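Local coordinates for chemotaxis protein motB (Helicobacter pylori, PDB 3CYQ) that probably serves, with MotA, as the stator of the flagellar motor, and may fasten the torque-generating unit to the cell wall through its periplasmic part, at residues A[44-49]-A[101-106]. Residues are numbered along the deposited sequence; the frame is centred on the assembly and turned at random.
Sequences FTDDTP and ENRMKN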
ATOM      1  N   PHE A  44      10.199  -0.300 -10.237  1.00  9.29           N
ATOM      2  CA  PHE A  44      11.237  -0.984 -10.963  1.00 11.70           C
ATOM      3  C   PHE A  44      12.581  -0.362 -10.687  1.00 11.67           C
ATOM      4  O   PHE A  44      12.672   0.769 -10.222  1.00 10.15           O
ATOM      5  CB  PHE A  44      10.983  -0.898 -12.458  1.00 10.80           C
ATOM      6  CG  PHE A  44       9.642  -1.420 -12.881  1.00  8.22           C
ATOM      7  CD1 PHE A  44       9.481  -2.744 -13.248  1.00 11.23           C
ATOM      8  CD2 PHE A  44       8.554  -0.585 -12.961  1.00 11.20           C
ATOM      9  CE1 PHE A  44       8.258  -3.221 -13.677  1.00 12.22           C
ATOM     10  CE2 PHE A  44       7.317  -1.074 -13.381  1.00  7.41           C
ATOM     11  CZ  PHE A  44       7.178  -2.376 -13.712  1.00 11.22           C
ATOM     12  N   THR A  45      13.621  -1.134 -10.966  1.00 14.96           N
ATOM     13  CA  THR A  45      14.995  -0.665 -10.863  1.00 15.22           C
ATOM     14  C   THR A  45      15.778  -1.126 -12.098  1.00 16.53           C
ATOM     15  O   THR A  45      15.331  -1.999 -12.866  1.00  8.05           O
ATOM     16  CB  THR A  45      15.743  -1.200  -9.600  1.00 13.99           C
ATOM     17  OG1 THR A  45      16.095  -2.575  -9.777  1.00 14.53           O
ATOM     18  CG2 THR A  45      14.911  -1.073  -8.334  1.00 12.48           C
ATOM     19  N   ASP A  46      16.950  -0.518 -12.255  1.00 13.01           N
ATOM     20  CA  ASP A  46      17.998  -1.034 -13.118  1.00 14.10           C
ATOM     21  C   ASP A  46      18.729  -2.178 -12.385  1.00 15.75           C
ATOM     22  O   ASP A  46      18.211  -2.747 -11.419  1.00  5.73           O
ATOM     23  CB  ASP A  46      18.944   0.093 -13.584  1.00 12.68           C
ATOM     24  CG  ASP A  46      19.847   0.644 -12.481  1.00 14.96           C
ATOM     25  OD1 ASP A  46      19.910   0.093 -11.372  1.00 18.86           O
ATOM     26  OD2 ASP A  46      20.515   1.658 -12.730  1.00 22.60           O
ATOM     27  N   ASP A  47      19.917  -2.524 -12.870  1.00 21.11           N
ATOM     28  CA  ASP A  47      20.715  -3.611 -12.305  1.00 26.48           C
ATOM     29  C   ASP A  47      22.003  -3.154 -11.597  1.00 27.51           C
ATOM     30  O   ASP A  47      22.900  -3.952 -11.373  1.00 25.57           O
ATOM     31  CB  ASP A  47      21.014  -4.655 -13.392  1.00 28.15           C
ATOM     32  CG  ASP A  47      21.794  -4.094 -14.600  1.00 24.82           C
ATOM     33  OD1 ASP A  47      22.329  -2.963 -14.560  1.00 12.23           O
ATOM     34  OD2 ASP A  47      21.845  -4.824 -15.613  1.00 24.01           O
ATOM     35  N   THR A  48      22.073  -1.881 -11.224  1.00 31.35           N
ATOM     36  CA  THR A  48      23.214  -1.347 -10.508  1.00 36.66           C
ATOM     37  C   THR A  48      23.333  -2.027  -9.132  1.00 41.92           C
ATOM     38  O   THR A  48      22.308  -2.225  -8.458  1.00 42.06           O
ATOM     39  CB  THR A  48      23.075   0.175 -10.308  1.00 38.47           C
ATOM     40  OG1 THR A  48      21.810   0.447  -9.713  1.00 46.23           O
ATOM     41  CG2 THR A  48      23.153   0.937 -11.632  1.00 39.24           C
ATOM     42  N   PRO A  49      24.569  -2.398  -8.711  1.00 44.04           N
ATOM     43  CA  PRO A  49      24.791  -3.004  -7.391  1.00 43.04           C
ATOM     44  C   PRO A  49      24.245  -2.174  -6.242  1.00 42.91           C
ATOM     45  O   PRO A  49      24.270  -0.944  -6.294  1.00 40.18           O
ATOM     46  CB  PRO A  49      26.323  -3.077  -7.283  1.00 44.15           C
ATOM     47  CG  PRO A  49      26.808  -3.101  -8.660  1.00 42.85           C
ATOM     48  CD  PRO A  49      25.836  -2.287  -9.466  1.00 43.01           C
ATOM     49  N   GLU A 101      22.457   6.278 -19.033  1.00 33.82           N
ATOM     50  CA  GLU A 101      21.184   6.840 -19.521  1.00 32.73           C
ATOM     51  C   GLU A 101      20.048   5.828 -19.683  1.00 27.61           C
ATOM     52  O   GLU A 101      18.889   6.115 -19.353  1.00 27.65           O
ATOM     53  CB  GLU A 101      21.404   7.546 -20.866  1.00 35.00           C
ATOM     54  CG  GLU A 101      20.153   8.262 -21.441  1.00 38.65           C
ATOM     55  CD  GLU A 101      20.180   8.395 -22.962  1.00 43.48           C
ATOM     56  OE1 GLU A 101      21.203   8.884 -23.502  1.00 42.12           O
ATOM     57  OE2 GLU A 101      19.171   8.015 -23.610  1.00 49.15           O
ATOM     58  N   ASN A 102      20.371   4.660 -20.225  1.00 24.47           N
ATOM     59  CA  ASN A 102      19.365   3.602 -20.358  1.00 24.59           C
ATOM     60  C   ASN A 102      19.023   3.005 -19.002  1.00 17.36           C
ATOM     61  O   ASN A 102      17.860   2.719 -18.734  1.00 11.38           O
ATOM     62  CB  ASN A 102      19.794   2.502 -21.336  1.00 20.58           C
ATOM     63  CG  ASN A 102      19.612   2.896 -22.777  1.00 17.87           C
ATOM     64  OD1 ASN A 102      20.447   2.565 -23.623  1.00 15.46           O
ATOM     65  ND2 ASN A 102      18.531   3.617 -23.071  1.00 12.52           N
ATOM     66  N   ARG A 103      20.049   2.841 -18.166  1.00 22.50           N
ATOM     67  CA  ARG A 103      19.888   2.365 -16.793  1.00 25.32           C
ATOM     68  C   ARG A 103      18.879   3.250 -16.077  1.00 27.15           C
ATOM     69  O   ARG A 103      17.955   2.729 -15.434  1.00 23.13           O
ATOM     70  CB  ARG A 103      21.231   2.255 -16.037  1.00 28.43           C
ATOM     71  CG  ARG A 103      21.895   0.850 -16.106  1.00 25.13           C
ATOM     72  CD  ARG A 103      23.285   0.777 -15.426  1.00 30.27           C
ATOM     73  NE  ARG A 103      24.362   0.529 -16.393  1.00 32.23           N
ATOM     74  CZ  ARG A 103      25.475   1.251 -16.571  1.00 42.20           C
ATOM     75  NH1 ARG A 103      25.764   2.306 -15.806  1.00 45.05           N
ATOM     76  NH2 ARG A 103      26.344   0.891 -17.523  1.00 33.75           N
ATOM     77  N   MET A 104      19.009   4.570 -16.227  1.00 26.83           N
ATOM     78  CA  MET A 104      18.056   5.478 -15.579  1.00 30.62           C
ATOM     79  C   MET A 104      16.615   5.297 -16.053  1.00 28.31           C
ATOM     80  O   MET A 104      15.693   5.579 -15.287  1.00 27.11           O
ATOM     81  CB  MET A 104      18.392   6.960 -15.762  1.00 39.00           C
ATOM     82  CG  MET A 104      19.851   7.433 -15.599  1.00 48.06           C
ATOM     83  SD  MET A 104      20.817   7.023 -14.120  1.00 55.43           S
ATOM     84  CE  MET A 104      21.783   8.538 -14.008  1.00 38.39           C
ATOM     85  N   LYS A 105      16.414   4.870 -17.300  1.00 22.40           N
ATOM     86  CA  LYS A 105      15.053   4.630 -17.804  1.00 22.90           C
ATOM     87  C   LYS A 105      14.355   3.492 -17.048  1.00 19.37           C
ATOM     88  O   LYS A 105      13.135   3.428 -16.996  1.00 18.09           O
ATOM     89  CB  LYS A 105      15.046   4.291 -19.303  1.00 21.01           C
ATOM     90  CG  LYS A 105      15.703   5.364 -20.164  1.00 29.67           C
ATOM     91  CD  LYS A 105      15.423   5.142 -21.650  1.00 27.62           C
ATOM     92  CE  LYS A 105      16.305   6.032 -22.517  1.00 27.47           C
ATOM     93  NZ  LYS A 105      16.341   5.533 -23.917  1.00 31.82           N
ATOM     94  N   ASN A 106      15.151   2.582 -16.497  1.00 17.13           N
ATOM     95  CA  ASN A 106      14.645   1.430 -15.796  1.00 14.50           C
ATOM     96  C   ASN A 106      14.277   1.764 -14.356  1.00 12.65           C
ATOM     97  O   ASN A 106      13.399   1.136 -13.795  1.00  7.80           O
ATOM     98  CB  ASN A 106      15.642   0.282 -15.866  1.00 11.03           C
ATOM     99  CG  ASN A 106      15.797  -0.255 -17.270  1.00 12.15           C
ATOM    100  OD1 ASN A 106      14.847  -0.271 -18.066  1.00  7.58           O
ATOM    101  ND2 ASN A 106      17.009  -0.686 -17.591  1.00  7.05           N
TER
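Asp-46 sits on Arg-103 and Asn-106 where two pieces of the OmpA-like periplasmic domain of MotB meet. Segment 44-49 begins the loop that follows strand 38-43 and leads on to helix 58-75. Segment 101-106 belongs to the short helix 100-106, just before strand 108-114.

Across the interface the contacts are van der Waals. Asp-46 CB rests on the helix carbonyl, 3.4 Å from Arg-103 O. Asp-46 OD2 lies beside the arginine stem, 3.4 Å from Arg-103 CB, and has its hydrogen-bond partner in a residue flanking the segments. Farther out, the methyl of Thr-48 reaches the same stem, with CG2 3.8 Å from Arg-103 CD. Asn-106 CB packs against the loop backbone, 3.9 Å from Asp-46 CA. The CB of Phe-44 lies 3.4 Å from Asn-106 O, and its ring leads away to meet Tyr-88 and Arg-108.

No salt bridge spans the two segments. Asp-47 OD1 approaches the guanidinium obliquely, 4.4 Å from Arg-103 NE, too far for a salt bridge. The carboxylate and guanidinium planes are 29° apart. The two charges probably still attract.

Polar bonds reach beyond the two segments. The loop before the helix takes both helix side chains: Arg-103 NE donates to Asn-97 O, Asn-106 ND2 donates to Asn-97 OD1, and Asn-106 OD1 accepts from the backbone N of Ile-94 and Ala-95. Asn-107, the residue after Asn-106, accepts from Asp-46 N through its OD1. Within its own loop, Asp-46 forms an Asx turn. With chi1 at 71° its carboxylate folds back over its own backbone, which brings OD1 to Thr-48. Thr-48 N meets Asp-46 OD1 from above the carboxylate plane, while the hydroxyl Thr-48 OG1 donates to Asp-46 OD1 on its syn side at 2.5 Å.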